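Local coordinates for protein ORF10 (Moritella marina, PDB 6RIW) that probably condenses acyl chains during polyunsaturated fatty acid synthesis, this chain being the ketosynthase and chain length factor didomain of a longer protein, at residues A[130-135]-A[167-172]; A[134-139]-A[697-702]; A[703-708]-A[837-842]. All coordinates share one frame; numbering follows the deposited sequence.

Contact 1 of 3, residues A[130-135]-A[167-172]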
loop_
_atom_site.group_PDB
_atom_site.type_symbol
_atom_site.label_atom_id
_atom_site.label_comp_id
_atom_site.label_asym_id
_atom_site.label_seq_id
_atom_site.Cartn_x
_atom_site.Cartn_y
_atom_site.Cartn_z
ATOM N N ASN A 130 -14.117 -3.923 6.027
ATOM C CA ASN A 130 -14.739 -3.793 7.345
ATOM C C ASN A 130 -15.687 -4.947 7.633
ATOM O O ASN A 130 -15.739 -5.452 8.760
ATOM C CB ASN A 130 -15.535 -2.481 7.449
ATOM C CG ASN A 130 -14.678 -1.243 7.538
ATOM O OD1 ASN A 130 -13.495 -1.291 7.874
ATOM N ND2 ASN A 130 -15.291 -0.099 7.238
ATOM N N GLN A 131 -16.455 -5.376 6.624
ATOM C CA GLN A 131 -17.478 -6.391 6.856
ATOM C C GLN A 131 -16.874 -7.714 7.301
ATOM O O GLN A 131 -17.545 -8.506 7.977
ATOM C CB GLN A 131 -18.314 -6.622 5.586
ATOM C CG GLN A 131 -19.140 -5.434 5.117
ATOM C CD GLN A 131 -20.526 -5.401 5.758
ATOM O OE1 GLN A 131 -20.864 -6.257 6.578
ATOM N NE2 GLN A 131 -21.330 -4.398 5.389
ATOM N N LEU A 132 -15.619 -7.967 6.948
ATOM C CA LEU A 132 -14.976 -9.236 7.265
ATOM C C LEU A 132 -14.401 -9.292 8.674
ATOM O O LEU A 132 -14.102 -10.391 9.140
ATOM C CB LEU A 132 -13.854 -9.527 6.252
ATOM C CG LEU A 132 -14.320 -9.724 4.799
ATOM C CD1 LEU A 132 -13.153 -9.610 3.816
ATOM C CD2 LEU A 132 -14.991 -11.058 4.630
ATOM N N PHE A 133 -14.245 -8.158 9.364
ATOM C CA PHE A 133 -13.529 -8.166 10.639
ATOM C C PHE A 133 -14.323 -7.573 11.797
ATOM O O PHE A 133 -14.138 -7.997 12.937
ATOM C CB PHE A 133 -12.194 -7.436 10.483
ATOM C CG PHE A 133 -11.339 -8.050 9.420
ATOM C CD1 PHE A 133 -10.858 -9.353 9.588
ATOM C CD2 PHE A 133 -11.078 -7.375 8.230
ATOM C CE1 PHE A 133 -10.101 -9.954 8.580
ATOM C CE2 PHE A 133 -10.313 -7.947 7.231
ATOM C CZ PHE A 133 -9.825 -9.240 7.386
ATOM N N MET A 134 -15.191 -6.602 11.533
ATOM C CA MET A 134 -15.959 -5.997 12.626
ATOM C C MET A 134 -16.662 -7.016 13.522
ATOM O O MET A 134 -16.703 -6.792 14.745
ATOM C CB MET A 134 -17.005 -5.019 12.061
ATOM C CG MET A 134 -16.489 -3.723 11.499
ATOM S SD MET A 134 -15.175 -2.900 12.443
ATOM C CE MET A 134 -14.386 -1.986 11.111
ATOM N N PRO A 135 -17.253 -8.099 13.013
ATOM C CA PRO A 135 -17.966 -9.010 13.919
ATOM C C PRO A 135 -17.064 -9.662 14.954
ATOM O O PRO A 135 -17.565 -10.055 16.005
ATOM C CB PRO A 135 -18.572 -10.054 12.972
ATOM C CG PRO A 135 -18.686 -9.368 11.674
ATOM C CD PRO A 135 -17.443 -8.500 11.601
ATOM N N ASP A 167 -11.737 -12.041 -0.663
ATOM C CA ASP A 167 -10.736 -11.297 -1.437
ATOM C C ASP A 167 -10.821 -9.790 -1.183
ATOM O O ASP A 167 -9.870 -9.062 -1.478
ATOM C CB ASP A 167 -10.897 -11.576 -2.947
ATOM C CG ASP A 167 -10.321 -12.938 -3.392
ATOM O OD1 ASP A 167 -9.631 -13.628 -2.600
ATOM O OD2 ASP A 167 -10.568 -13.323 -4.565
ATOM N N ASN A 168 -11.950 -9.293 -0.667
ATOM C CA ASN A 168 -12.056 -7.895 -0.286
ATOM C C ASN A 168 -11.137 -7.508 0.877
ATOM O O ASN A 168 -10.951 -6.316 1.127
ATOM C CB ASN A 168 -13.511 -7.583 0.056
ATOM C CG ASN A 168 -14.377 -7.494 -1.193
ATOM O OD1 ASN A 168 -14.138 -6.645 -2.051
ATOM N ND2 ASN A 168 -15.353 -8.395 -1.323
ATOM N N ALA A 169 -10.531 -8.458 1.566
ATOM C CA ALA A 169 -9.560 -8.073 2.588
ATOM C C ALA A 169 -8.139 -7.927 2.040
ATOM O O ALA A 169 -7.241 -7.487 2.779
ATOM C CB ALA A 169 -9.561 -9.105 3.722
ATOM N N LEU A 170 -7.912 -8.297 0.778
ATOM C CA LEU A 170 -6.592 -8.192 0.155
ATOM C C LEU A 170 -6.483 -6.801 -0.466
ATOM O O LEU A 170 -6.565 -6.599 -1.683
ATOM C CB LEU A 170 -6.381 -9.301 -0.877
ATOM C CG LEU A 170 -6.627 -10.750 -0.385
ATOM C CD1 LEU A 170 -6.491 -11.731 -1.524
ATOM C CD2 LEU A 170 -5.646 -11.102 0.733
ATOM N N VAL A 171 -6.334 -5.818 0.416
ATOM C CA VAL A 171 -6.596 -4.440 0.007
ATOM C C VAL A 171 -5.415 -3.851 -0.765
ATOM O O VAL A 171 -5.597 -3.199 -1.802
ATOM C CB VAL A 171 -6.957 -3.603 1.250
ATOM C CG1 VAL A 171 -6.834 -2.120 0.943
ATOM C CG2 VAL A 171 -8.394 -3.937 1.720
ATOM N N ALA A 172 -4.188 -4.061 -0.287
ATOM C CA ALA A 172 -3.057 -3.300 -0.825
ATOM C C ALA A 172 -2.613 -3.794 -2.211
ATOM O O ALA A 172 -2.564 -3.013 -3.173
ATOM C CB ALA A 172 -1.887 -3.324 0.169
#
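Leu132 and Phe133, neighbours on helix 129-148, both close on the methyl group of Ala169, and apolar contact alone carries the crossing. Leu132 sends out CD1, which comes to 3.6 Å from Ala169 CB and lies about as near to the Ala169 backbone N. The same methyl brushes the peptide before it, with Leu132 CD1 4.1 Å from Asn168 C. Phe133 meets the alanine with its rim: Ala169 CB sits close to the ring plane, 3.7 Å from Phe133 CZ and 3.8 Å from Phe133 CE2. Ring edge and leucine methyl thus meet the one CB from directions about at right angles. With CG beside the backbone N (chi1 -58°), the Phe133 ring leans toward the loop, and Leu132 CB covers the middle of one ring face. His589, from helix 589-595, also meets this ring, the two planes inclined at about 40°.

The setting is the ketosynthase half of the didomain, whose family has the thiolase fold. Here the early turns of helix 129-148 pack on the loop that leads into helix 174-183, and the interface is buried.

Backbone bonds shape each partner. On the helix, Asn130 O accepts from both Phe133 N and Met134 N, at 3.1 Å from each, a bifurcated arrangement near a kink at Pro135. On the loop, residues 167-169 form part of a 3-10 turn, tied by Leu170 N to Asp167 O at 3.1 Å, and an inverse gamma turn centred on Leu170 follows.

Polar side-chain bonds lead away from the interface. The Asn168 amide is held at both ends, OD1 accepting from Asp87 N and ND2 donating to Gly85 O, which fixes its rotation beside the alanine.

Contact 2 of 3, residues A[134-139]-A[697-702]; sequences MPLYHQ and GSIENI
Tyr137 OH donates to Glu700 OE2 over 2.5 Å, a short bond between buried side chains of the ketosynthase and chain length factor halves. The carboxylate oxygen lies in the plane of the tyrosine ring, at its edge, and receives the bond on its anti lone pair, the one facing away from OE1. Ring and carboxylate planes are turned 58° apart, and the two side chains cross nearly at right angles. Beside this polar pair, Leu136 and Ile699 slide past each other in opposite directions, Leu136 CD2 lying 4.1 Å from Ile699 CD1. The other methyl, Leu136 CD1, rests 4.2 Å from Glu700 CG. Glu700 reaches the hydroxyl because its chain bends at chi2 (91°).

Behind it, Ser698 is the N-cap of helix 699-706: Ser698 OG accepts from Asn701 N at 3.0 Å, fixing the first turn that carries Ile699 and Glu700. Farther out, Val515 of helix 513-519 touches both Leu136 and Ile699.

Gln590 NE2 gives OE2 a second donor, and Glu700 sits near the positive end of its helix; two donors and that end would probably favour the ionised form, though burial and nearby Glu587 would work against it.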
loop_
_atom_site.group_PDB
_atom_site.type_symbol
_atom_site.label_atom_id
_atom_site.label_comp_id
_atom_site.label_asym_id
_atom_site.label_seq_id
_atom_site.Cartn_x
_atom_site.Cartn_y
_atom_site.Cartn_z
ATOM N N MET A 134 -15.191 -6.602 11.533
ATOM C CA MET A 134 -15.959 -5.997 12.626
ATOM C C MET A 134 -16.662 -7.016 13.522
ATOM O O MET A 134 -16.703 -6.792 14.745
ATOM C CB MET A 134 -17.005 -5.019 12.061
ATOM C CG MET A 134 -16.489 -3.723 11.499
ATOM S SD MET A 134 -15.175 -2.900 12.443
ATOM C CE MET A 134 -14.386 -1.986 11.111
ATOM N N PRO A 135 -17.253 -8.099 13.013
ATOM C CA PRO A 135 -17.966 -9.010 13.919
ATOM C C PRO A 135 -17.064 -9.662 14.954
ATOM O O PRO A 135 -17.565 -10.055 16.005
ATOM C CB PRO A 135 -18.572 -10.054 12.972
ATOM C CG PRO A 135 -18.686 -9.368 11.674
ATOM C CD PRO A 135 -17.443 -8.500 11.601
ATOM N N LEU A 136 -15.758 -9.795 14.690
ATOM C CA LEU A 136 -14.842 -10.286 15.723
ATOM C C LEU A 136 -14.933 -9.419 16.976
ATOM O O LEU A 136 -15.209 -9.916 18.071
ATOM C CB LEU A 136 -13.401 -10.278 15.215
ATOM C CG LEU A 136 -13.041 -11.195 14.043
ATOM C CD1 LEU A 136 -11.685 -10.778 13.428
ATOM C CD2 LEU A 136 -13.005 -12.626 14.557
ATOM N N TYR A 137 -14.676 -8.118 16.829
ATOM C CA TYR A 137 -14.634 -7.245 18.003
ATOM C C TYR A 137 -16.015 -7.088 18.611
ATOM O O TYR A 137 -16.155 -7.010 19.841
ATOM C CB TYR A 137 -14.087 -5.867 17.647
ATOM C CG TYR A 137 -13.075 -5.891 16.531
ATOM C CD1 TYR A 137 -11.939 -6.701 16.636
ATOM C CD2 TYR A 137 -13.251 -5.101 15.380
ATOM C CE1 TYR A 137 -11.011 -6.759 15.611
ATOM C CE2 TYR A 137 -12.327 -5.131 14.351
ATOM C CZ TYR A 137 -11.200 -5.950 14.480
ATOM O OH TYR A 137 -10.279 -6.006 13.462
ATOM N N HIS A 138 -17.041 -6.998 17.769
ATOM C CA HIS A 138 -18.356 -6.614 18.276
ATOM C C HIS A 138 -19.090 -7.786 18.908
ATOM O O HIS A 138 -19.880 -7.579 19.837
ATOM C CB HIS A 138 -19.160 -5.938 17.148
ATOM C CG HIS A 138 -18.562 -4.629 16.724
ATOM N ND1 HIS A 138 -18.725 -4.090 15.462
ATOM C CD2 HIS A 138 -17.770 -3.762 17.403
ATOM C CE1 HIS A 138 -18.077 -2.936 15.395
ATOM N NE2 HIS A 138 -17.487 -2.718 16.561
ATOM N N GLN A 139 -18.790 -9.023 18.504
ATOM C CA GLN A 139 -19.314 -10.149 19.270
ATOM C C GLN A 139 -18.750 -10.137 20.682
ATOM O O GLN A 139 -19.469 -10.415 21.652
ATOM C CB GLN A 139 -18.990 -11.487 18.587
ATOM C CG GLN A 139 -19.606 -12.717 19.332
ATOM C CD GLN A 139 -21.128 -12.784 19.199
ATOM O OE1 GLN A 139 -21.842 -13.207 20.124
ATOM N NE2 GLN A 139 -21.630 -12.355 18.051
ATOM N N GLY A 697 0.198 -13.036 12.702
ATOM C CA GLY A 697 -0.403 -13.809 13.770
ATOM C C GLY A 697 -1.636 -13.164 14.366
ATOM O O GLY A 697 -2.170 -13.683 15.347
ATOM N N SER A 698 -2.116 -12.050 13.809
ATOM C CA SER A 698 -3.328 -11.400 14.324
ATOM C C SER A 698 -4.552 -12.293 14.143
ATOM O O SER A 698 -4.596 -13.155 13.268
ATOM C CB SER A 698 -3.580 -10.075 13.597
ATOM O OG SER A 698 -3.718 -10.325 12.205
ATOM N N ILE A 699 -5.588 -12.049 14.959
ATOM C CA ILE A 699 -6.804 -12.822 14.743
ATOM C C ILE A 699 -7.409 -12.484 13.383
ATOM O O ILE A 699 -8.031 -13.340 12.735
ATOM C CB ILE A 699 -7.815 -12.612 15.887
ATOM C CG1 ILE A 699 -8.930 -13.664 15.788
ATOM C CG2 ILE A 699 -8.345 -11.138 15.909
ATOM C CD1 ILE A 699 -9.897 -13.701 17.001
ATOM N N GLU A 700 -7.219 -11.253 12.918
ATOM C CA GLU A 700 -7.754 -10.879 11.610
ATOM C C GLU A 700 -7.088 -11.680 10.501
ATOM O O GLU A 700 -7.758 -12.134 9.562
ATOM C CB GLU A 700 -7.554 -9.386 11.365
ATOM C CG GLU A 700 -8.385 -8.496 12.280
ATOM C CD GLU A 700 -7.687 -8.101 13.582
ATOM O OE1 GLU A 700 -6.708 -8.780 13.999
ATOM O OE2 GLU A 700 -8.131 -7.110 14.203
ATOM N N ASN A 701 -5.767 -11.860 10.584
ATOM C CA ASN A 701 -5.123 -12.651 9.542
ATOM C C ASN A 701 -5.501 -14.118 9.628
ATOM O O ASN A 701 -5.674 -14.767 8.597
ATOM C CB ASN A 701 -3.606 -12.526 9.566
ATOM C CG ASN A 701 -2.985 -13.193 8.347
ATOM O OD1 ASN A 701 -3.252 -12.776 7.213
ATOM N ND2 ASN A 701 -2.200 -14.243 8.561
ATOM N N ILE A 702 -5.623 -14.675 10.835
ATOM C CA ILE A 702 -6.029 -16.076 10.915
ATOM C C ILE A 702 -7.427 -16.251 10.311
ATOM O O ILE A 702 -7.676 -17.174 9.513
ATOM C CB ILE A 702 -5.959 -16.589 12.371
ATOM C CG1 ILE A 702 -4.592 -17.201 12.697
ATOM C CG2 ILE A 702 -6.944 -17.782 12.541
ATOM C CD1 ILE A 702 -3.410 -16.285 12.491
#

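Contact 3 of 3, residues A[703-708]-A[837-842]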
loop_
_atom_site.group_PDB
_atom_site.type_symbol
_atom_site.label_atom_id
_atom_site.label_comp_id
_atom_site.label_asym_id
_atom_site.label_seq_id
_atom_site.Cartn_x
_atom_site.Cartn_y
_atom_site.Cartn_z
ATOM N N THR A 703 -8.343 -15.349 10.657
ATOM C CA THR A 703 -9.685 -15.317 10.068
ATOM C C THR A 703 -9.640 -15.255 8.543
ATOM O O THR A 703 -10.318 -16.028 7.853
ATOM C CB THR A 703 -10.439 -14.091 10.604
ATOM O OG1 THR A 703 -10.574 -14.197 12.019
ATOM C CG2 THR A 703 -11.830 -13.985 9.975
ATOM N N LEU A 704 -8.850 -14.332 8.003
ATOM C CA LEU A 704 -8.756 -14.177 6.554
ATOM C C LEU A 704 -8.215 -15.437 5.883
ATOM O O LEU A 704 -8.780 -15.923 4.893
ATOM C CB LEU A 704 -7.864 -12.969 6.226
ATOM C CG LEU A 704 -7.522 -12.798 4.740
ATOM C CD1 LEU A 704 -8.818 -12.663 3.912
ATOM C CD2 LEU A 704 -6.606 -11.598 4.519
ATOM N N ARG A 705 -7.076 -15.953 6.367
ATOM C CA ARG A 705 -6.425 -17.022 5.625
ATOM C C ARG A 705 -7.166 -18.331 5.756
ATOM O O ARG A 705 -7.080 -19.159 4.844
ATOM C CB ARG A 705 -4.966 -17.181 6.080
ATOM C CG ARG A 705 -4.174 -15.846 5.991
ATOM C CD ARG A 705 -4.107 -15.302 4.563
ATOM N NE ARG A 705 -3.435 -13.994 4.530
ATOM C CZ ARG A 705 -3.113 -13.331 3.419
ATOM N NH1 ARG A 705 -3.374 -13.845 2.211
ATOM N NH2 ARG A 705 -2.519 -12.142 3.522
ATOM N N GLN A 706 -7.947 -18.508 6.825
ATOM C CA GLN A 706 -8.823 -19.680 6.900
ATOM C C GLN A 706 -9.789 -19.761 5.726
ATOM O O GLN A 706 -10.263 -20.857 5.401
ATOM C CB GLN A 706 -9.633 -19.665 8.202
ATOM C CG GLN A 706 -8.899 -20.268 9.385
ATOM C CD GLN A 706 -9.876 -20.785 10.415
ATOM O OE1 GLN A 706 -9.777 -21.931 10.834
ATOM N NE2 GLN A 706 -10.869 -19.950 10.796
ATOM N N HIS A 707 -10.143 -18.622 5.114
ATOM C CA HIS A 707 -11.012 -18.645 3.939
ATOM C C HIS A 707 -10.363 -19.315 2.735
ATOM O O HIS A 707 -11.085 -19.734 1.831
ATOM C CB HIS A 707 -11.454 -17.227 3.522
ATOM C CG HIS A 707 -12.241 -16.504 4.568
ATOM N ND1 HIS A 707 -13.342 -17.058 5.178
ATOM C CD2 HIS A 707 -12.079 -15.274 5.124
ATOM C CE1 HIS A 707 -13.833 -16.203 6.061
ATOM N NE2 HIS A 707 -13.079 -15.117 6.060
ATOM N N TYR A 708 -9.031 -19.480 2.730
ATOM C CA TYR A 708 -8.315 -20.074 1.603
ATOM C C TYR A 708 -7.854 -21.500 1.848
ATOM O O TYR A 708 -7.582 -22.222 0.878
ATOM C CB TYR A 708 -7.108 -19.196 1.230
ATOM C CG TYR A 708 -7.576 -17.806 0.863
ATOM C CD1 TYR A 708 -8.177 -17.554 -0.369
ATOM C CD2 TYR A 708 -7.459 -16.757 1.767
ATOM C CE1 TYR A 708 -8.643 -16.253 -0.706
ATOM C CE2 TYR A 708 -7.905 -15.470 1.445
ATOM C CZ TYR A 708 -8.499 -15.228 0.216
ATOM O OH TYR A 708 -8.918 -13.940 -0.063
ATOM N N THR A 837 4.618 -16.303 6.777
ATOM C CA THR A 837 4.555 -14.887 7.115
ATOM C C THR A 837 3.982 -14.039 5.975
ATOM O O THR A 837 4.188 -12.819 5.950
ATOM C CB THR A 837 5.936 -14.379 7.563
ATOM O OG1 THR A 837 6.895 -14.521 6.495
ATOM C CG2 THR A 837 6.436 -15.204 8.776
ATOM N N PHE A 838 3.277 -14.677 5.031
ATOM C CA PHE A 838 2.454 -14.030 4.016
ATOM C C PHE A 838 3.157 -12.882 3.292
ATOM O O PHE A 838 4.023 -13.132 2.443
ATOM C CB PHE A 838 1.112 -13.656 4.674
ATOM C CG PHE A 838 0.291 -14.895 4.921
ATOM C CD1 PHE A 838 -0.301 -15.543 3.829
ATOM C CD2 PHE A 838 0.277 -15.513 6.169
ATOM C CE1 PHE A 838 -0.988 -16.754 4.020
ATOM C CE2 PHE A 838 -0.402 -16.747 6.362
ATOM C CZ PHE A 838 -1.021 -17.350 5.291
ATOM N N ASN A 839 2.817 -11.623 3.577
ATOM C CA ASN A 839 3.449 -10.569 2.765
ATOM C C ASN A 839 4.952 -10.447 2.998
ATOM O O ASN A 839 5.653 -9.856 2.164
ATOM C CB ASN A 839 2.756 -9.232 3.023
ATOM C CG ASN A 839 1.322 -9.251 2.538
ATOM O OD1 ASN A 839 1.076 -9.560 1.388
ATOM N ND2 ASN A 839 0.369 -8.946 3.421
ATOM N N ALA A 840 5.470 -10.976 4.096
ATOM C CA ALA A 840 6.911 -11.007 4.308
ATOM C C ALA A 840 7.547 -12.349 3.936
ATOM O O ALA A 840 8.750 -12.537 4.164
ATOM C CB ALA A 840 7.210 -10.668 5.783
ATOM N N SER A 841 6.776 -13.305 3.396
ATOM C CA SER A 841 7.296 -14.672 3.258
ATOM C C SER A 841 8.486 -14.752 2.308
ATOM O O SER A 841 9.364 -15.602 2.489
ATOM C CB SER A 841 6.202 -15.635 2.773
ATOM O OG SER A 841 5.587 -15.151 1.591
ATOM N N GLY A 842 8.525 -13.913 1.275
ATOM C CA GLY A 842 9.693 -13.921 0.395
ATOM C C GLY A 842 10.980 -13.545 1.105
ATOM O O GLY A 842 12.058 -14.050 0.757
HETATM O O HOH W 1 -2.329 -9.789 1.892
#
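Arg705 and Phe838 are brought face to face by the turns of their side chains. In Arg705, CG stands beside the backbone N, the chain bends once, at chi2 (-61°), and then runs extended. Phe838 likewise has CG beside its N (chi1 -72°), which lays its ring alongside the arginine as the two side chains pass in opposite directions.

The result is a flat cation-pi stack: guanidinium and ring planes are 12° apart and their centres 4.3 Å apart, with Phe838 CD1 over the middle of the guanidinium. The aliphatic part of the arginine joins in, Arg705 CD coming to 3.5 Å from Phe838 CE1 in a CH-pi contact over the same ring. On the opposite face of the guanidinium lies Leu704 CD2, toward the rim and 3.9 Å above the plane, so the group is sandwiched. Its edge is held too: NE donates to Asn701 OD1, one turn back on the helix, and water 1 accepts from Arg705 NH2 at 2.9 Å and from Asn839 ND2 at 3.2 Å. A leucine in place of Arg705 would probably leave the Phe838 face without its flat charged partner, Asn701 OD1 without the NE donor, and the water with Asn839 ND2 alone of the two donors described.

The phenylalanine is steadied from its own backbone. Phe838 O accepts from Ser841 OG at 2.7 Å, on a lone pair in the carbonyl plane, and also from Ser841 N. Its ring further stacks with His836 and meets Trp739 edge to face.

Helix 699-706 is thereby joined to the turn before helix 841-854. In the thiolase fold this turn follows His836, at the position where ketosynthases of the family carry an active-site histidine; here it belongs to the chain length factor half.

In the fold
The three contacts touch one another in pairs; contact 1 lies in the ketosynthase half, contact 3 in the chain length factor half, and contact 2 joins the two. Contacts 1 and 2 share helix 129-148, with centres about 10 Å apart, and touch where Phe133 CE1 lies 3.3 Å from Glu700 O. Contacts 2 and 3 share helix 699-706, with centres about 14 Å apart, and touch where Leu136 CD2 lies 3.8 Å from Thr703 OG1. Contact 1 also reaches contact 3, centres about 13 Å apart: Ala169 CB packs 3.6 Å from Leu704 CD1, and Asp167 OD1 probably bonds Tyr708 OH at 2.7 Å. The magnesium site at Met1 and Lys286 lies away from all three.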